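Local coordinates for protein D-hydantoinase (PDB 1NFG) that probably catalyses the stereospecific hydrolysis of the cyclic amide bond of D-hydantoin derivatives and binds two zinc ions per subunit, at residues A188-R192 with L208-P212; H264-K270 with F285-A291; H314-K320 with N408-Y412; R343-Y348 with F361-V365. The contacts are given in a common frame with arbitrary orientation. Numbering follows the deposited sequence.

How the contacts relate
All four contacts lie in the amidohydrolase part of the chain, built on a TIM barrel. Contact 1 comes first, joining helix 185-197 to the loop between helices 204-208 and 212-229. Contact 2, between strand 257-262 and helix 292-303, is centred about 15 Å away and touches it through Arg210 and Arg290. Contact 4 pairs helices 343-352 and 358-372 and meets contact 2 where Tyr267 OH reaches Met346 O. Contact 3 encloses contact 4 in sequence but stays about 8 Å from it at the nearest atoms. Contact 2 lines the dizinc site; contacts 1 and 3 reach toward it through the side chains of Arg210 and His314, about 8 and 9 Å from a zinc.

Contact 1: residues A188-R192 with L208-P212; sequences ADYLR and LSRPP
Build 188-192 as one turn of alpha helix and run 208-212 past it as an irregular link, Ser209 near helical angles and Arg210 at phi/psi -144/70. The CA atoms of Leu191 and Ser209 lie 4.8 Å apart, those of Ala188 and Arg210 5.1 Å. No conventional hydrogen bond crosses, but Ala188 CA makes a CA-H...O contact with Ser209 O at 3.5 Å, and Leu191 CB approaches the same Ser209 O to 3.4 Å in van der Waals contact. In the packing, Leu191 (mt) sets CD1 3.7 Å from Pro211 CD, and Arg192 CG lies 3.7 Å from Ser209 CB. Here a TIM-barrel helix packs on an interhelical loop at an interface with a second subunit, whose Ile228 touches Leu191 and Pro211. Of the charges, Arg192 NE comes within 4.1 Å of Arg210 NH1; Arg210 NH2 forms a salt bridge with Glu183, Arg192 NH2 a weak hydrogen bond to Arg331 O. The Arg210 side chain is about 4 Å from those of Tyr153 and Thr286, probable substrate-binding residues.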
# COMPACT_ATOMS: atom_id res chain seq x y z
N ALA A 188 2.40 10.06 -22.99
CA ALA A 188 3.73 10.27 -23.55
C ALA A 188 3.70 11.32 -24.67
O ALA A 188 4.48 12.27 -24.66
CB ALA A 188 4.30 8.96 -24.07
N ASP A 189 2.79 11.15 -25.62
CA ASP A 189 2.68 12.09 -26.73
C ASP A 189 2.54 13.51 -26.22
O ASP A 189 3.23 14.42 -26.70
CB ASP A 189 1.49 11.75 -27.62
CG ASP A 189 1.74 10.52 -28.46
OD1 ASP A 189 2.90 10.33 -28.89
OD2 ASP A 189 0.77 9.75 -28.69
N TYR A 190 1.66 13.71 -25.25
CA TYR A 190 1.43 15.03 -24.65
C TYR A 190 2.75 15.64 -24.19
O TYR A 190 3.06 16.79 -24.51
CB TYR A 190 0.48 14.91 -23.46
CG TYR A 190 0.37 16.17 -22.63
CD1 TYR A 190 -0.53 17.18 -22.98
CD2 TYR A 190 1.16 16.35 -21.49
CE1 TYR A 190 -0.63 18.35 -22.21
CE2 TYR A 190 1.07 17.51 -20.72
CZ TYR A 190 0.17 18.51 -21.09
OH TYR A 190 0.08 19.65 -20.32
N LEU A 191 3.53 14.88 -23.43
CA LEU A 191 4.80 15.37 -22.93
C LEU A 191 5.84 15.51 -24.02
O LEU A 191 6.61 16.47 -24.03
CB LEU A 191 5.31 14.46 -21.81
CG LEU A 191 4.46 14.43 -20.54
CD1 LEU A 191 4.93 13.32 -19.62
CD2 LEU A 191 4.54 15.78 -19.83
N ARG A 192 5.87 14.56 -24.95
CA ARG A 192 6.84 14.61 -26.05
C ARG A 192 6.68 15.90 -26.83
O ARG A 192 7.64 16.64 -27.04
CB ARG A 192 6.65 13.42 -27.00
CG ARG A 192 6.65 12.04 -26.33
CD ARG A 192 6.58 10.92 -27.37
NE ARG A 192 7.87 10.76 -28.04
CZ ARG A 192 8.02 10.30 -29.28
NH1 ARG A 192 6.96 9.95 -30.00
NH2 ARG A 192 9.23 10.20 -29.80
N LEU A 208 12.37 11.96 -20.03
CA LEU A 208 11.48 12.87 -19.33
C LEU A 208 10.08 12.90 -19.95
O LEU A 208 9.10 13.15 -19.24
CB LEU A 208 12.08 14.27 -19.31
CG LEU A 208 13.50 14.35 -18.74
CD1 LEU A 208 14.00 15.78 -18.78
CD2 LEU A 208 13.51 13.82 -17.31
N SER A 209 9.99 12.64 -21.25
CA SER A 209 8.69 12.66 -21.92
C SER A 209 7.84 11.44 -21.57
O SER A 209 6.65 11.39 -21.89
CB SER A 209 8.86 12.77 -23.44
OG SER A 209 9.52 11.64 -24.00
N ARG A 210 8.46 10.45 -20.94
CA ARG A 210 7.73 9.26 -20.54
C ARG A 210 8.24 8.72 -19.20
O ARG A 210 8.86 7.66 -19.12
CB ARG A 210 7.79 8.19 -21.65
CG ARG A 210 9.12 8.04 -22.34
CD ARG A 210 8.94 7.62 -23.80
NE ARG A 210 8.04 6.48 -23.97
CZ ARG A 210 7.25 6.31 -25.03
NH1 ARG A 210 7.26 7.20 -26.01
NH2 ARG A 210 6.45 5.26 -25.12
N PRO A 211 7.96 9.47 -18.13
CA PRO A 211 8.35 9.16 -16.75
C PRO A 211 7.60 7.95 -16.21
O PRO A 211 6.59 7.52 -16.77
CB PRO A 211 8.01 10.44 -16.01
CG PRO A 211 6.76 10.86 -16.70
CD PRO A 211 7.12 10.68 -18.16
N PRO A 212 8.09 7.39 -15.09
CA PRO A 212 7.50 6.22 -14.43
C PRO A 212 5.98 6.16 -14.38
O PRO A 212 5.40 5.10 -14.56
CB PRO A 212 8.12 6.28 -13.04
CG PRO A 212 9.50 6.79 -13.33
CD PRO A 212 9.24 7.90 -14.32

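Contact 2: residues H264-K270 with F285-A291; sequences HYLYLTK and FTPPARA
Start 264-270 with a short 3-10 segment at His264 and Tyr265, turn at Leu266 and Tyr267, then extend it at Leu268 and Thr269; 285-291 is irregular, with a cis peptide before Pro287. The closest CA pair is Lys270 and Ala289, at 4.7 Å. Two direct hydrogen bonds cross. Tyr265 (chi1 m) gives its OH to Pro287 O at 2.8 Å, and Lys270 N donates to Arg290 O at 2.8 Å and 160°. A water bridges the two backbones, donating to Leu268 O and accepting from Arg290 N, each at 2.7 Å; Leu268 O also accepts from His295. Leu268 N makes an i to i+4 bond to His264 O at 2.8 Å. The Arg290 side chain points off to a salt bridge with Glu215 and a hydrogen bond to Arg210 O. Phe285 (chi1 p) sits in an aromatic cluster: the edge of His264 meets its face, centroids 4.5 Å apart and planes at 75°, while Tyr265 CE1 is 3.7 Å from Phe285 CE1. Thr286 turns away, bonding through OG1 to Asn335; both probably bind substrate, and the loop after strand 257-262, folded back on itself, helps line the dizinc pocket.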
# COMPACT_ATOMS: atom_id res chain seq x y z
N HIS A 264 19.39 -4.23 -19.42
CA HIS A 264 19.71 -2.81 -19.29
C HIS A 264 18.98 -2.05 -18.17
O HIS A 264 19.45 -1.00 -17.73
CB HIS A 264 19.54 -2.08 -20.64
CG HIS A 264 18.24 -2.36 -21.32
ND1 HIS A 264 17.89 -3.62 -21.76
CD2 HIS A 264 17.20 -1.56 -21.63
CE1 HIS A 264 16.69 -3.58 -22.31
NE2 HIS A 264 16.25 -2.34 -22.24
N TYR A 265 17.86 -2.58 -17.72
CA TYR A 265 17.12 -1.93 -16.65
C TYR A 265 17.74 -2.24 -15.28
O TYR A 265 17.26 -1.77 -14.25
CB TYR A 265 15.65 -2.35 -16.69
CG TYR A 265 14.96 -1.84 -17.93
CD1 TYR A 265 14.88 -0.47 -18.19
CD2 TYR A 265 14.41 -2.73 -18.86
CE1 TYR A 265 14.28 0.00 -19.34
CE2 TYR A 265 13.80 -2.26 -20.02
CZ TYR A 265 13.74 -0.89 -20.25
OH TYR A 265 13.13 -0.43 -21.40
N LEU A 266 18.81 -3.02 -15.29
CA LEU A 266 19.52 -3.38 -14.06
C LEU A 266 20.88 -2.69 -14.06
O LEU A 266 21.65 -2.81 -13.11
CB LEU A 266 19.75 -4.89 -13.99
CG LEU A 266 18.56 -5.85 -14.02
CD1 LEU A 266 19.08 -7.26 -14.10
CD2 LEU A 266 17.69 -5.66 -12.79
N TYR A 267 21.18 -1.95 -15.13
CA TYR A 267 22.48 -1.32 -15.25
C TYR A 267 22.51 0.11 -15.75
O TYR A 267 23.41 0.87 -15.39
CB TYR A 267 23.36 -2.17 -16.17
CG TYR A 267 23.78 -3.49 -15.57
CD1 TYR A 267 24.84 -3.56 -14.67
CD2 TYR A 267 23.10 -4.67 -15.89
CE1 TYR A 267 25.22 -4.76 -14.10
CE2 TYR A 267 23.48 -5.88 -15.32
CZ TYR A 267 24.54 -5.92 -14.43
OH TYR A 267 24.93 -7.11 -13.85
N LEU A 268 21.56 0.49 -16.59
CA LEU A 268 21.56 1.84 -17.14
C LEU A 268 20.60 2.79 -16.45
O LEU A 268 19.62 2.37 -15.84
CB LEU A 268 21.27 1.76 -18.64
CG LEU A 268 22.13 0.73 -19.39
CD1 LEU A 268 21.83 0.79 -20.87
CD2 LEU A 268 23.61 1.00 -19.15
N THR A 269 20.89 4.08 -16.55
CA THR A 269 20.04 5.10 -15.93
C THR A 269 19.79 6.23 -16.91
O THR A 269 20.56 6.41 -17.86
CB THR A 269 20.71 5.71 -14.70
OG1 THR A 269 21.86 6.46 -15.12
CG2 THR A 269 21.13 4.62 -13.74
N LYS A 270 18.74 7.00 -16.67
CA LYS A 270 18.40 8.10 -17.56
C LYS A 270 19.57 9.06 -17.73
O LYS A 270 19.65 9.76 -18.74
CB LYS A 270 17.16 8.85 -17.06
CG LYS A 270 17.38 9.66 -15.81
CD LYS A 270 16.15 10.49 -15.50
CE LYS A 270 16.40 11.41 -14.32
NZ LYS A 270 15.20 12.24 -14.02
N PHE A 285 15.93 3.81 -25.47
CA PHE A 285 15.10 2.62 -25.58
C PHE A 285 13.86 2.87 -24.74
O PHE A 285 13.83 3.81 -23.94
CB PHE A 285 15.85 1.37 -25.13
CG PHE A 285 16.64 1.55 -23.88
CD1 PHE A 285 16.01 1.64 -22.64
CD2 PHE A 285 18.03 1.62 -23.93
CE1 PHE A 285 16.76 1.80 -21.48
CE2 PHE A 285 18.78 1.77 -22.78
CZ PHE A 285 18.15 1.87 -21.55
N THR A 286 12.84 2.04 -24.92
CA THR A 286 11.59 2.21 -24.21
C THR A 286 11.09 0.96 -23.48
O THR A 286 11.16 -0.14 -24.02
CB THR A 286 10.51 2.68 -25.20
OG1 THR A 286 10.90 3.94 -25.77
CG2 THR A 286 9.15 2.81 -24.52
N PRO A 287 10.59 1.13 -22.24
CA PRO A 287 10.48 2.41 -21.54
C PRO A 287 11.86 3.00 -21.28
O PRO A 287 12.87 2.32 -21.45
CB PRO A 287 9.75 2.03 -20.26
CG PRO A 287 8.81 0.97 -20.74
CD PRO A 287 9.72 0.12 -21.60
N PRO A 288 11.92 4.28 -20.87
CA PRO A 288 13.20 4.95 -20.62
C PRO A 288 14.01 4.35 -19.47
O PRO A 288 13.46 3.75 -18.55
CB PRO A 288 12.78 6.39 -20.30
CG PRO A 288 11.41 6.51 -20.87
CD PRO A 288 10.80 5.18 -20.58
N ALA A 289 15.32 4.55 -19.54
CA ALA A 289 16.22 4.09 -18.48
C ALA A 289 15.78 4.85 -17.23
O ALA A 289 15.49 6.04 -17.28
CB ALA A 289 17.65 4.44 -18.83
N ARG A 290 15.75 4.15 -16.10
CA ARG A 290 15.32 4.77 -14.85
C ARG A 290 16.47 5.27 -13.96
O ARG A 290 17.38 5.94 -14.44
CB ARG A 290 14.45 3.78 -14.08
CG ARG A 290 13.27 3.27 -14.90
CD ARG A 290 12.49 4.42 -15.52
NE ARG A 290 11.21 3.99 -16.05
CZ ARG A 290 10.38 4.77 -16.74
NH1 ARG A 290 10.70 6.04 -16.97
NH2 ARG A 290 9.23 4.29 -17.18
N ALA A 291 16.42 4.95 -12.67
CA ALA A 291 17.46 5.38 -11.74
C ALA A 291 18.05 4.19 -11.00
O ALA A 291 17.49 3.09 -11.03
CB ALA A 291 16.89 6.37 -10.75
O HOH W 1 16.96 1.70 -15.93

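Contact 3: residues H314-K320 with N408-Y412; sequences HCSWLFK and NAMDY
Asp411 (chi1 p) points its carboxylate at the backbone of 314-320 and takes two consecutive amides: Phe319 N donates to Asp411 OD1 at 2.8 Å and 156°, with a weak second branch to Asp411 OD2 at 2.8 Å, and Lys320 N to Asp411 OD2 at 3.0 Å and 153°. Both segments lack regular structure; their closest CA pair is Leu318 and Asp411, 5.7 Å apart. Met410, all three chi angles m, curls along the backbone of 316-318, its SD 3.5 Å from Ser316 CA and its CE 3.2 Å from Trp317 O. Phe319 CB lies 3.7 Å from Tyr412 CD1. At the far end His314 NE2 and Asn408 ND2 both bond to Asp71 OD2, and His314 ND1 to Gly339 N. Segment 314-320 directly follows the zinc ligand Asp313, and the His314 side chain is about 6 Å from that of His59, another ligand. The contact thus links the loop following strand 310-311 to the one between strands 390-400 and 419-429, with helix 73-82 packing against Asn408 and Ala409.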
# COMPACT_ATOMS: atom_id res chain seq x y z
N HIS A 314 16.20 -7.06 -27.45
CA HIS A 314 17.25 -6.78 -28.42
C HIS A 314 16.77 -6.08 -29.70
O HIS A 314 15.86 -6.56 -30.40
CB HIS A 314 17.96 -8.09 -28.81
CG HIS A 314 19.06 -7.91 -29.80
ND1 HIS A 314 20.32 -7.47 -29.43
CD2 HIS A 314 19.09 -8.07 -31.14
CE1 HIS A 314 21.08 -7.37 -30.51
NE2 HIS A 314 20.36 -7.73 -31.56
N CYS A 315 17.39 -4.95 -29.98
CA CYS A 315 17.11 -4.15 -31.17
C CYS A 315 18.44 -3.77 -31.81
O CYS A 315 19.48 -3.83 -31.16
CB CYS A 315 16.33 -2.89 -30.80
SG CYS A 315 14.63 -3.20 -30.31
N SER A 316 18.40 -3.38 -33.07
CA SER A 316 19.63 -3.01 -33.76
C SER A 316 19.49 -1.76 -34.62
O SER A 316 19.21 -1.85 -35.81
CB SER A 316 20.11 -4.19 -34.60
OG SER A 316 19.02 -4.86 -35.21
N TRP A 317 19.68 -0.60 -34.00
CA TRP A 317 19.61 0.65 -34.73
C TRP A 317 21.00 1.27 -34.68
O TRP A 317 21.42 1.79 -33.64
CB TRP A 317 18.60 1.59 -34.08
CG TRP A 317 17.21 1.05 -34.05
CD1 TRP A 317 16.42 0.88 -32.95
CD2 TRP A 317 16.44 0.59 -35.17
NE1 TRP A 317 15.21 0.35 -33.31
CE2 TRP A 317 15.19 0.16 -34.67
CE3 TRP A 317 16.68 0.51 -36.55
CZ2 TRP A 317 14.18 -0.35 -35.49
CZ3 TRP A 317 15.68 -0.00 -37.37
CH2 TRP A 317 14.44 -0.43 -36.84
N LEU A 318 21.72 1.19 -35.79
CA LEU A 318 23.07 1.72 -35.88
C LEU A 318 23.13 3.10 -35.25
O LEU A 318 22.27 3.94 -35.47
CB LEU A 318 23.51 1.83 -37.34
CG LEU A 318 23.62 0.54 -38.14
CD1 LEU A 318 24.01 0.89 -39.56
CD2 LEU A 318 24.66 -0.39 -37.51
N PHE A 319 24.17 3.32 -34.45
CA PHE A 319 24.33 4.61 -33.82
C PHE A 319 24.49 5.64 -34.92
O PHE A 319 23.95 6.74 -34.85
CB PHE A 319 25.56 4.63 -32.91
CG PHE A 319 25.83 5.97 -32.31
CD1 PHE A 319 24.85 6.63 -31.58
CD2 PHE A 319 27.07 6.57 -32.47
CE1 PHE A 319 25.10 7.88 -31.02
CE2 PHE A 319 27.33 7.83 -31.92
CZ PHE A 319 26.34 8.48 -31.20
N LYS A 320 25.25 5.26 -35.95
CA LYS A 320 25.48 6.16 -37.07
C LYS A 320 24.33 6.11 -38.08
O LYS A 320 23.60 7.09 -38.27
CB LYS A 320 26.78 5.82 -37.78
CG LYS A 320 27.19 6.89 -38.76
CD LYS A 320 28.55 6.63 -39.37
CE LYS A 320 28.95 7.76 -40.32
NZ LYS A 320 30.31 7.53 -40.91
N ASN A 408 27.59 -9.47 -33.67
CA ASN A 408 26.41 -9.11 -34.45
C ASN A 408 26.77 -8.01 -35.45
O ASN A 408 27.95 -7.71 -35.65
CB ASN A 408 25.26 -8.67 -33.52
CG ASN A 408 25.45 -7.27 -32.97
OD1 ASN A 408 26.56 -6.84 -32.69
ND2 ASN A 408 24.34 -6.56 -32.81
N ALA A 409 25.77 -7.40 -36.08
CA ALA A 409 26.03 -6.37 -37.08
C ALA A 409 25.92 -4.91 -36.59
O ALA A 409 25.86 -3.99 -37.41
CB ALA A 409 25.12 -6.58 -38.28
N MET A 410 25.92 -4.70 -35.28
CA MET A 410 25.80 -3.35 -34.72
C MET A 410 27.11 -2.58 -34.63
O MET A 410 28.19 -3.17 -34.65
CB MET A 410 25.16 -3.41 -33.34
CG MET A 410 23.65 -3.50 -33.39
SD MET A 410 22.93 -2.03 -34.15
CE MET A 410 22.95 -0.90 -32.78
N ASP A 411 27.01 -1.26 -34.52
CA ASP A 411 28.19 -0.41 -34.42
C ASP A 411 28.52 0.03 -32.99
O ASP A 411 29.37 0.89 -32.78
CB ASP A 411 28.05 0.82 -35.33
CG ASP A 411 26.82 1.65 -35.03
OD1 ASP A 411 25.77 1.07 -34.65
OD2 ASP A 411 26.89 2.89 -35.18
N TYR A 412 27.84 -0.57 -32.02
CA TYR A 412 28.10 -0.28 -30.61
C TYR A 412 27.43 -1.29 -29.68
O TYR A 412 26.56 -2.06 -30.10
CB TYR A 412 27.63 1.14 -30.23
CG TYR A 412 26.14 1.28 -29.98
CD1 TYR A 412 25.24 1.47 -31.03
CD2 TYR A 412 25.62 1.21 -28.69
CE1 TYR A 412 23.87 1.60 -30.80
CE2 TYR A 412 24.25 1.33 -28.44
CZ TYR A 412 23.38 1.53 -29.50
OH TYR A 412 22.03 1.65 -29.26

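Contact 4: residues R343-Y348 with F361-V365; sequences RLMMVY and FVELV
Two alpha-helical segments run roughly antiparallel, their axes 10.6 Å apart at closest approach with a signed crossing angle of 140°. Helix 361-365 has a wider pi-type turn at 363-365. In register, Tyr348 faces Phe361 (CA atoms 6.4 Å apart) and Leu344 faces Val365 (6.7 Å), and within the first helix Val347 N bonds to Arg343 O at 2.9 Å and Tyr348 N to Leu344 O at 2.7 Å. Phe361 (chi1 t) is the main side chain of the interface. Its CA-to-CB bond points toward helix 343-348, so that the ring reaches that backbone, with CE1 3.4 Å from Leu344 O. Tyr348 (chi1 t) presents its ring edge to the Phe361 face in a T-shaped pair, centroids 5.2 Å apart and planes at 82°, and Tyr348 CB is 3.4 Å from Phe361 CE1. Val347 (chi1 t) lies between the two residues opposite, its CG1 3.8 Å from Phe361 CD1 and 3.9 Å from Val365 CG2, while Leu344 CD1 is 4.2 Å from Phe361 CZ. Arg343 supplies the single polar link, a weak hydrogen bond from NH1 to Val365 O at 3.3 Å; the same guanidinium also bonds to Val310 O and Thr85 OG1. The chemistry is therefore that of a buried hydrophobic helix-helix interface, packed by aliphatic and aromatic groups, with one buried arginine tying it to the barrel strands.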
# COMPACT_ATOMS: atom_id res chain seq x y z
N ARG A 343 23.40 -10.49 -22.65
CA ARG A 343 22.44 -10.86 -21.61
C ARG A 343 22.96 -11.75 -20.49
O ARG A 343 23.00 -11.32 -19.34
CB ARG A 343 21.19 -11.51 -22.22
CG ARG A 343 20.07 -11.72 -21.18
CD ARG A 343 18.81 -12.36 -21.75
NE ARG A 343 19.06 -13.66 -22.34
CZ ARG A 343 18.43 -14.78 -22.00
NH1 ARG A 343 17.50 -14.75 -21.05
NH2 ARG A 343 18.73 -15.93 -22.59
N LEU A 344 23.37 -12.98 -20.80
CA LEU A 344 23.85 -13.89 -19.76
C LEU A 344 25.01 -13.35 -18.94
O LEU A 344 24.95 -13.34 -17.71
CB LEU A 344 24.25 -15.25 -20.36
CG LEU A 344 23.18 -16.17 -20.95
CD1 LEU A 344 23.48 -17.58 -20.52
CD2 LEU A 344 21.81 -15.78 -20.49
N MET A 345 26.07 -12.89 -19.59
CA MET A 345 27.21 -12.37 -18.84
C MET A 345 26.80 -11.28 -17.87
O MET A 345 27.18 -11.30 -16.70
CB MET A 345 28.29 -11.83 -19.78
CG MET A 345 29.09 -12.91 -20.49
SD MET A 345 30.41 -12.21 -21.51
CE MET A 345 29.45 -11.58 -22.90
N MET A 346 26.00 -10.34 -18.35
CA MET A 346 25.52 -9.23 -17.53
C MET A 346 24.68 -9.70 -16.34
O MET A 346 24.88 -9.25 -15.22
CB MET A 346 24.72 -8.26 -18.39
CG MET A 346 25.57 -7.51 -19.40
SD MET A 346 26.82 -6.48 -18.59
CE MET A 346 28.14 -7.53 -18.65
N VAL A 347 23.73 -10.59 -16.59
CA VAL A 347 22.90 -11.09 -15.51
C VAL A 347 23.76 -11.90 -14.54
O VAL A 347 23.56 -11.83 -13.32
CB VAL A 347 21.76 -11.99 -16.05
CG1 VAL A 347 21.05 -12.70 -14.90
CG2 VAL A 347 20.77 -11.15 -16.85
N TYR A 348 24.72 -12.64 -15.08
CA TYR A 348 25.61 -13.46 -14.27
C TYR A 348 26.43 -12.63 -13.28
O TYR A 348 26.79 -13.12 -12.21
CB TYR A 348 26.57 -14.26 -15.16
CG TYR A 348 27.49 -15.19 -14.38
CD1 TYR A 348 27.01 -16.40 -13.86
CD2 TYR A 348 28.81 -14.83 -14.10
CE1 TYR A 348 27.82 -17.21 -13.07
CE2 TYR A 348 29.62 -15.63 -13.31
CZ TYR A 348 29.12 -16.82 -12.80
OH TYR A 348 29.91 -17.60 -11.99
N PHE A 361 20.32 -17.71 -11.23
CA PHE A 361 20.81 -17.26 -12.51
C PHE A 361 20.21 -18.14 -13.61
O PHE A 361 19.63 -17.64 -14.58
CB PHE A 361 22.33 -17.37 -12.56
CG PHE A 361 22.92 -17.17 -13.93
CD1 PHE A 361 22.97 -15.91 -14.51
CD2 PHE A 361 23.43 -18.26 -14.63
CE1 PHE A 361 23.52 -15.73 -15.78
CE2 PHE A 361 23.99 -18.09 -15.89
CZ PHE A 361 24.03 -16.83 -16.47
N VAL A 362 20.34 -19.45 -13.45
CA VAL A 362 19.81 -20.40 -14.42
C VAL A 362 18.29 -20.31 -14.50
O VAL A 362 17.72 -20.35 -15.59
CB VAL A 362 20.23 -21.85 -14.06
CG1 VAL A 362 19.60 -22.85 -15.05
CG2 VAL A 362 21.75 -21.96 -14.08
N GLU A 363 17.64 -20.20 -13.35
CA GLU A 363 16.18 -20.10 -13.33
C GLU A 363 15.71 -18.94 -14.21
O GLU A 363 14.86 -19.10 -15.08
CB GLU A 363 15.68 -19.88 -11.90
CG GLU A 363 14.21 -19.42 -11.83
CD GLU A 363 13.79 -18.96 -10.43
OE1 GLU A 363 14.63 -18.43 -9.68
OE2 GLU A 363 12.59 -19.11 -10.10
N LEU A 364 16.28 -17.77 -13.97
CA LEU A 364 15.91 -16.55 -14.69
C LEU A 364 16.36 -16.51 -16.13
O LEU A 364 15.62 -16.10 -17.02
CB LEU A 364 16.49 -15.34 -13.96
CG LEU A 364 16.01 -15.09 -12.54
CD1 LEU A 364 16.86 -14.01 -11.90
CD2 LEU A 364 14.54 -14.70 -12.58
N VAL A 365 17.60 -16.91 -16.35
CA VAL A 365 18.21 -16.89 -17.67
C VAL A 365 17.72 -17.97 -18.64
O VAL A 365 17.84 -17.81 -19.86
CB VAL A 365 19.75 -16.95 -17.49
CG1 VAL A 365 20.39 -17.82 -18.52
CG2 VAL A 365 20.31 -15.55 -17.53